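Local structure of uncharacterized protein (Alicyclobacillus acidocaldarius subsp. acidocaldarius, 3RAG) at residues A[7-12]-A[132-137]; A[86-91]-A[163-168]. The protein is of unknown function but has a von Willebrand factor A-like fold and binds a sodium ion, consistent with a metal-binding domain. All blocks are in the same frame, centred on the assembly; numbering follows the deposited sequence.

Contact 1: A[7-12]-A[132-137]; sequences EATIRQ and EVALHL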
loop_
_atom_site.group_PDB
_atom_site.type_symbol
_atom_site.label_atom_id
_atom_site.label_comp_id
_atom_site.label_asym_id
_atom_site.label_seq_id
_atom_site.Cartn_x
_atom_site.Cartn_y
_atom_site.Cartn_z
ATOM N N GLU A 7 -5.182 -17.316 7.583
ATOM C CA GLU A 7 -6.395 -16.599 7.218
ATOM C C GLU A 7 -6.220 -15.080 7.256
ATOM O O GLU A 7 -6.984 -14.353 6.632
ATOM C CB GLU A 7 -7.534 -17.024 8.147
ATOM C CG GLU A 7 -8.933 -16.648 7.686
ATOM C CD GLU A 7 -10.017 -17.391 8.468
ATOM O OE1 GLU A 7 -9.673 -18.346 9.203
ATOM O OE2 GLU A 7 -11.210 -17.024 8.352
ATOM N N ALA A 8 -5.227 -14.599 7.999
ATOM C CA ALA A 8 -5.118 -13.164 8.253
ATOM C C ALA A 8 -4.221 -12.446 7.232
ATOM O O ALA A 8 -3.567 -11.460 7.563
ATOM C CB ALA A 8 -4.644 -12.891 9.696
ATOM N N THR A 9 -4.215 -12.938 5.996
ATOM C CA THR A 9 -3.405 -12.326 4.924
ATOM C C THR A 9 -3.653 -10.824 4.832
ATOM O O THR A 9 -4.799 -10.377 4.862
ATOM C CB THR A 9 -3.696 -12.987 3.562
ATOM O OG1 THR A 9 -3.297 -14.357 3.636
ATOM C CG2 THR A 9 -2.936 -12.283 2.418
ATOM N N ILE A 10 -2.574 -10.047 4.735
ATOM C CA ILE A 10 -2.692 -8.590 4.684
ATOM C C ILE A 10 -2.664 -8.159 3.210
ATOM O O ILE A 10 -1.884 -8.687 2.430
ATOM C CB ILE A 10 -1.551 -7.927 5.468
ATOM C CG1 ILE A 10 -1.694 -8.237 6.967
ATOM C CG2 ILE A 10 -1.547 -6.406 5.248
ATOM C CD1 ILE A 10 -2.821 -7.458 7.679
ATOM N N ARG A 11 -3.546 -7.229 2.841
ATOM C CA ARG A 11 -3.653 -6.761 1.462
ATOM C C ARG A 11 -3.626 -5.237 1.432
ATOM O O ARG A 11 -4.492 -4.588 2.018
ATOM C CB ARG A 11 -4.963 -7.252 0.858
ATOM C CG ARG A 11 -5.028 -8.767 0.768
ATOM C CD ARG A 11 -6.356 -9.250 0.189
ATOM N NE ARG A 11 -6.331 -10.705 0.054
ATOM C CZ ARG A 11 -6.759 -11.534 0.998
ATOM N NH1 ARG A 11 -7.267 -11.039 2.113
ATOM N NH2 ARG A 11 -6.689 -12.847 0.827
ATOM N N GLN A 12 -2.632 -4.664 0.764
ATOM C CA GLN A 12 -2.465 -3.224 0.817
ATOM C C GLN A 12 -2.149 -2.679 -0.549
ATOM O O GLN A 12 -1.528 -3.351 -1.367
ATOM C CB GLN A 12 -1.334 -2.830 1.776
ATOM C CG GLN A 12 -1.702 -3.041 3.260
ATOM C CD GLN A 12 -0.644 -2.485 4.199
ATOM O OE1 GLN A 12 0.356 -1.903 3.759
ATOM N NE2 GLN A 12 -0.858 -2.667 5.499
ATOM N N GLU A 132 4.516 -13.132 10.362
ATOM C CA GLU A 132 4.225 -14.440 9.759
ATOM C C GLU A 132 3.110 -14.505 8.727
ATOM O O GLU A 132 3.096 -15.421 7.904
ATOM C CB GLU A 132 3.966 -15.489 10.861
ATOM C CG GLU A 132 5.180 -15.790 11.659
ATOM C CD GLU A 132 4.918 -16.810 12.763
ATOM O OE1 GLU A 132 3.773 -17.308 12.852
ATOM O OE2 GLU A 132 5.856 -17.096 13.532
ATOM N N VAL A 133 2.182 -13.554 8.740
ATOM C CA VAL A 133 1.116 -13.597 7.738
ATOM C C VAL A 133 1.680 -13.302 6.350
ATOM O O VAL A 133 2.739 -12.685 6.214
ATOM C CB VAL A 133 -0.070 -12.613 8.045
ATOM C CG1 VAL A 133 -0.690 -12.891 9.434
ATOM C CG2 VAL A 133 0.352 -11.127 7.914
ATOM N N ALA A 134 0.974 -13.755 5.324
ATOM C CA ALA A 134 1.301 -13.364 3.964
ATOM C C ALA A 134 0.999 -11.869 3.820
ATOM O O ALA A 134 0.070 -11.354 4.441
ATOM C CB ALA A 134 0.505 -14.208 2.937
ATOM N N LEU A 135 1.808 -11.177 3.024
ATOM C CA LEU A 135 1.594 -9.763 2.768
ATOM C C LEU A 135 1.473 -9.606 1.270
ATOM O O LEU A 135 2.407 -9.944 0.529
ATOM C CB LEU A 135 2.778 -8.941 3.281
ATOM C CG LEU A 135 2.806 -7.465 2.860
ATOM C CD1 LEU A 135 1.502 -6.781 3.250
ATOM C CD2 LEU A 135 4.006 -6.773 3.482
ATOM N N HIS A 136 0.321 -9.126 0.812
ATOM C CA HIS A 136 0.133 -8.892 -0.626
ATOM C C HIS A 136 0.048 -7.384 -0.808
ATOM O O HIS A 136 -0.789 -6.749 -0.204
ATOM C CB HIS A 136 -1.162 -9.519 -1.132
ATOM C CG HIS A 136 -1.187 -11.007 -1.033
ATOM N ND1 HIS A 136 -2.327 -11.745 -1.272
ATOM C CD2 HIS A 136 -0.214 -11.896 -0.728
ATOM C CE1 HIS A 136 -2.055 -13.028 -1.115
ATOM N NE2 HIS A 136 -0.779 -13.148 -0.789
ATOM N N LEU A 137 0.915 -6.833 -1.646
ATOM C CA LEU A 137 1.096 -5.386 -1.725
ATOM C C LEU A 137 1.172 -4.987 -3.186
ATOM O O LEU A 137 1.966 -5.557 -3.952
ATOM C CB LEU A 137 2.431 -5.014 -1.057
ATOM C CG LEU A 137 2.903 -3.557 -1.185
ATOM C CD1 LEU A 137 1.938 -2.591 -0.542
ATOM C CD2 LEU A 137 4.324 -3.341 -0.620
HETATM O O HOH W 1 -1.444 -15.307 5.820
HETATM O O HOH W 2 -4.716 -10.712 -2.134
#
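Ile10 is gripped through both polar atoms of its backbone: its N donates to Ala134 O at 3.0 Å, and its O accepts from His136 N at 2.8 Å along an almost straight N-H...O line (172°). Two residues on, Gln12 N donates to His136 O at 2.9 Å. The spacing is that of parallel strands, one residue bonding to the two that flank its opposite number, and Arg11 CA adds a CA-H...O contact to His136 O. Two waters extend the polar network. One joins Thr9 OG1 to Ala134 N; the other lies in the planes of both the Arg11 guanidinium and the His136 ring, 2.7 Å from His136 ND1, and accepts from Arg11 NE. Strands 10-17 and 135-142 are the two middle strands of a six-stranded mixed sheet flanked by helices, the alpha/beta architecture of vWA-like domains. On the face carrying His136, Thr9 CG2 sits over the centre of the imidazole in a CH-pi contact, 3.8 Å from the ring centroid. The methyl is anti to the backbone N and also covers one face of the Arg11 guanidinium, which lies to the side of the imidazole. An alanine in place of His136 would probably leave the Thr9 methyl without its aromatic floor and the bridging water without its ND1 partner. On the face carrying Ile10 and Leu135 contacts are mainly apolar, as suits a surface buried under helices: branched Ile10 sets CG2 against Leu135 CD1 (3.7 Å), while its CG1 reaches Val133 CG2. Just before the strands begin, Ala8 CB meets Val133 CG1.

Contact 2: A[86-91]-A[163-168]; sequences MTHQTM and LSLKVR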
loop_
_atom_site.group_PDB
_atom_site.type_symbol
_atom_site.label_atom_id
_atom_site.label_comp_id
_atom_site.label_asym_id
_atom_site.label_seq_id
_atom_site.Cartn_x
_atom_site.Cartn_y
_atom_site.Cartn_z
HETATM N N MSE A 86 4.812 3.064 7.339
HETATM C CA MSE A 86 3.362 3.074 7.174
HETATM C C MSE A 86 2.861 1.653 6.990
HETATM O O MSE A 86 1.804 1.294 7.525
HETATM C CB MSE A 86 2.925 3.925 5.966
HETATM C CG MSE A 86 3.137 5.432 6.111
HETATM SE SE MSE A 86 2.899 6.304 4.494
HETATM C CE MSE A 86 2.401 5.044 3.493
ATOM N N THR A 87 3.607 0.871 6.210
ATOM C CA THR A 87 3.190 -0.496 5.877
ATOM C C THR A 87 3.121 -1.291 7.176
ATOM O O THR A 87 2.115 -1.942 7.471
ATOM C CB THR A 87 4.154 -1.149 4.872
ATOM O OG1 THR A 87 4.139 -0.388 3.663
ATOM C CG2 THR A 87 3.736 -2.595 4.536
ATOM N N HIS A 88 4.177 -1.205 7.978
ATOM C CA HIS A 88 4.154 -1.889 9.281
ATOM C C HIS A 88 3.089 -1.378 10.257
ATOM O O HIS A 88 2.390 -2.174 10.909
ATOM C CB HIS A 88 5.554 -1.908 9.911
ATOM C CG HIS A 88 6.480 -2.889 9.259
ATOM N ND1 HIS A 88 6.332 -4.255 9.396
ATOM C CD2 HIS A 88 7.552 -2.708 8.451
ATOM C CE1 HIS A 88 7.277 -4.871 8.707
ATOM N NE2 HIS A 88 8.032 -3.955 8.125
ATOM N N GLN A 89 2.930 -0.061 10.363
ATOM C CA GLN A 89 1.965 0.447 11.313
ATOM C C GLN A 89 0.522 0.096 10.931
ATOM O O GLN A 89 -0.271 -0.262 11.793
ATOM C CB GLN A 89 2.173 1.951 11.534
ATOM C CG GLN A 89 1.299 2.568 12.564
ATOM C CD GLN A 89 1.720 4.002 12.864
ATOM O OE1 GLN A 89 2.864 4.393 12.599
ATOM N NE2 GLN A 89 0.796 4.792 13.411
ATOM N N THR A 90 0.170 0.189 9.648
ATOM C CA THR A 90 -1.186 -0.183 9.237
ATOM C C THR A 90 -1.409 -1.713 9.301
ATOM O O THR A 90 -2.499 -2.155 9.668
ATOM C CB THR A 90 -1.569 0.378 7.803
ATOM O OG1 THR A 90 -0.613 -0.070 6.826
ATOM C CG2 THR A 90 -1.612 1.917 7.807
HETATM N N MSE A 91 -0.386 -2.510 8.974
HETATM C CA MSE A 91 -0.469 -3.976 9.149
HETATM C C MSE A 91 -0.727 -4.293 10.628
HETATM O O MSE A 91 -1.611 -5.084 10.978
HETATM C CB MSE A 91 0.809 -4.692 8.617
HETATM C CG MSE A 91 0.899 -6.237 8.868
HETATM SE SE MSE A 91 2.005 -7.164 7.721
HETATM C CE MSE A 91 2.854 -5.711 7.072
ATOM N N LEU A 163 12.959 -5.026 -0.251
ATOM C CA LEU A 163 14.057 -5.709 0.419
ATOM C C LEU A 163 13.811 -5.769 1.928
ATOM O O LEU A 163 14.058 -6.798 2.565
ATOM C CB LEU A 163 15.401 -5.050 0.104
ATOM C CG LEU A 163 15.883 -5.244 -1.341
ATOM C CD1 LEU A 163 17.224 -4.568 -1.536
ATOM C CD2 LEU A 163 15.972 -6.717 -1.723
ATOM N N SER A 164 13.311 -4.677 2.504
ATOM C CA SER A 164 13.064 -4.661 3.948
ATOM C C SER A 164 11.940 -5.623 4.353
ATOM O O SER A 164 12.008 -6.268 5.398
ATOM C CB SER A 164 12.737 -3.248 4.430
ATOM O OG SER A 164 11.408 -2.901 4.073
ATOM N N LEU A 165 10.900 -5.714 3.533
ATOM C CA LEU A 165 9.789 -6.619 3.817
ATOM C C LEU A 165 10.159 -8.095 3.691
ATOM O O LEU A 165 9.534 -8.959 4.323
ATOM C CB LEU A 165 8.576 -6.291 2.929
ATOM C CG LEU A 165 7.951 -4.910 3.152
ATOM C CD1 LEU A 165 6.936 -4.623 2.055
ATOM C CD2 LEU A 165 7.289 -4.756 4.560
ATOM N N LYS A 166 11.184 -8.398 2.902
ATOM C CA LYS A 166 11.571 -9.779 2.667
ATOM C C LYS A 166 12.180 -10.416 3.924
ATOM O O LYS A 166 12.285 -11.626 4.014
ATOM C CB LYS A 166 12.551 -9.870 1.486
ATOM C CG LYS A 166 12.465 -11.172 0.696
ATOM C CD LYS A 166 13.184 -11.095 -0.669
ATOM C CE LYS A 166 14.688 -10.897 -0.504
ATOM N NZ LYS A 166 15.449 -11.124 -1.776
ATOM N N VAL A 167 12.604 -9.579 4.860
ATOM C CA VAL A 167 13.160 -10.028 6.126
ATOM C C VAL A 167 12.123 -10.820 6.946
ATOM O O VAL A 167 12.480 -11.741 7.676
ATOM C CB VAL A 167 13.655 -8.809 6.949
ATOM C CG1 VAL A 167 14.066 -9.215 8.346
ATOM C CG2 VAL A 167 14.814 -8.125 6.222
ATOM N N ARG A 168 10.848 -10.447 6.815
ATOM C CA ARG A 168 9.744 -11.124 7.507
ATOM C C ARG A 168 9.730 -12.614 7.211
ATOM O O ARG A 168 10.151 -13.034 6.137
ATOM C CB ARG A 168 8.389 -10.541 7.050
ATOM C CG ARG A 168 8.124 -9.070 7.399
ATOM C CD ARG A 168 6.645 -8.708 7.079
ATOM N NE ARG A 168 6.125 -9.640 6.077
ATOM C CZ ARG A 168 5.040 -10.391 6.234
ATOM N NH1 ARG A 168 4.304 -10.324 7.348
ATOM N NH2 ARG A 168 4.693 -11.209 5.273
#
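Leu165 and His88 make the closest approach here, a van der Waals contact of methyl against imidazole: Leu165 CD2 lies 3.7 Å from His88 NE2, the side chains running past one another in opposite senses. The same methyl reaches Thr87 CG2 at 4.2 Å, so one leucine branch serves two successive residues of the helix. Thr87 suits the place because its methyl, anti to the backbone N, can face the leucine while OG1 bonds to Ala83 O within its own helix. A second kind of contact is made by selenomethionine Met91, whose polarisable SE lies 3.9 Å from Arg168 NH1, the two chains at a slant to one another. Arg168 also passes its aliphatic CD by His88 CE1, at 4.2 Å. The polar ends find their bonds outside the pair: His88 ND1 with Glu130 OE2, Arg168 NH1 with Glu130 O and Arg168 NH2 with Val133 O. Those two carbonyls hold the buried guanidinium beside the selenium. The type I turn from Leu165 to Arg168 brings the arginine to this position. Helices 79-106 and 151-165 thus meet above the sheet, Met91 resting on Ile10, Gln12 and Leu135, and Leu165 on Leu135 and Leu137.

In the fold
The centres of the two contacts lie about 10 Å apart, contact 1 within the sheet and contact 2 in the helical layer against one of its faces. They touch where Gln12 OE1 packs on Thr87 CG2, and Arg168 links the two as well. Along the chain their segments alternate, in the order 7-12, 86-91, 132-137, 163-168, each strand segment being followed by a helix segment of contact 2. Strand 135-142 leads directly into helix 151-165, whereas between strand 10-17 and helix 79-106 come two further strands, 40-46 and 71-74, and two helices, 27-36 and 58-66. Parts distant in sequence are thereby joined into a sheet with helices packed on it, consistent with a vWA-like alpha/beta fold.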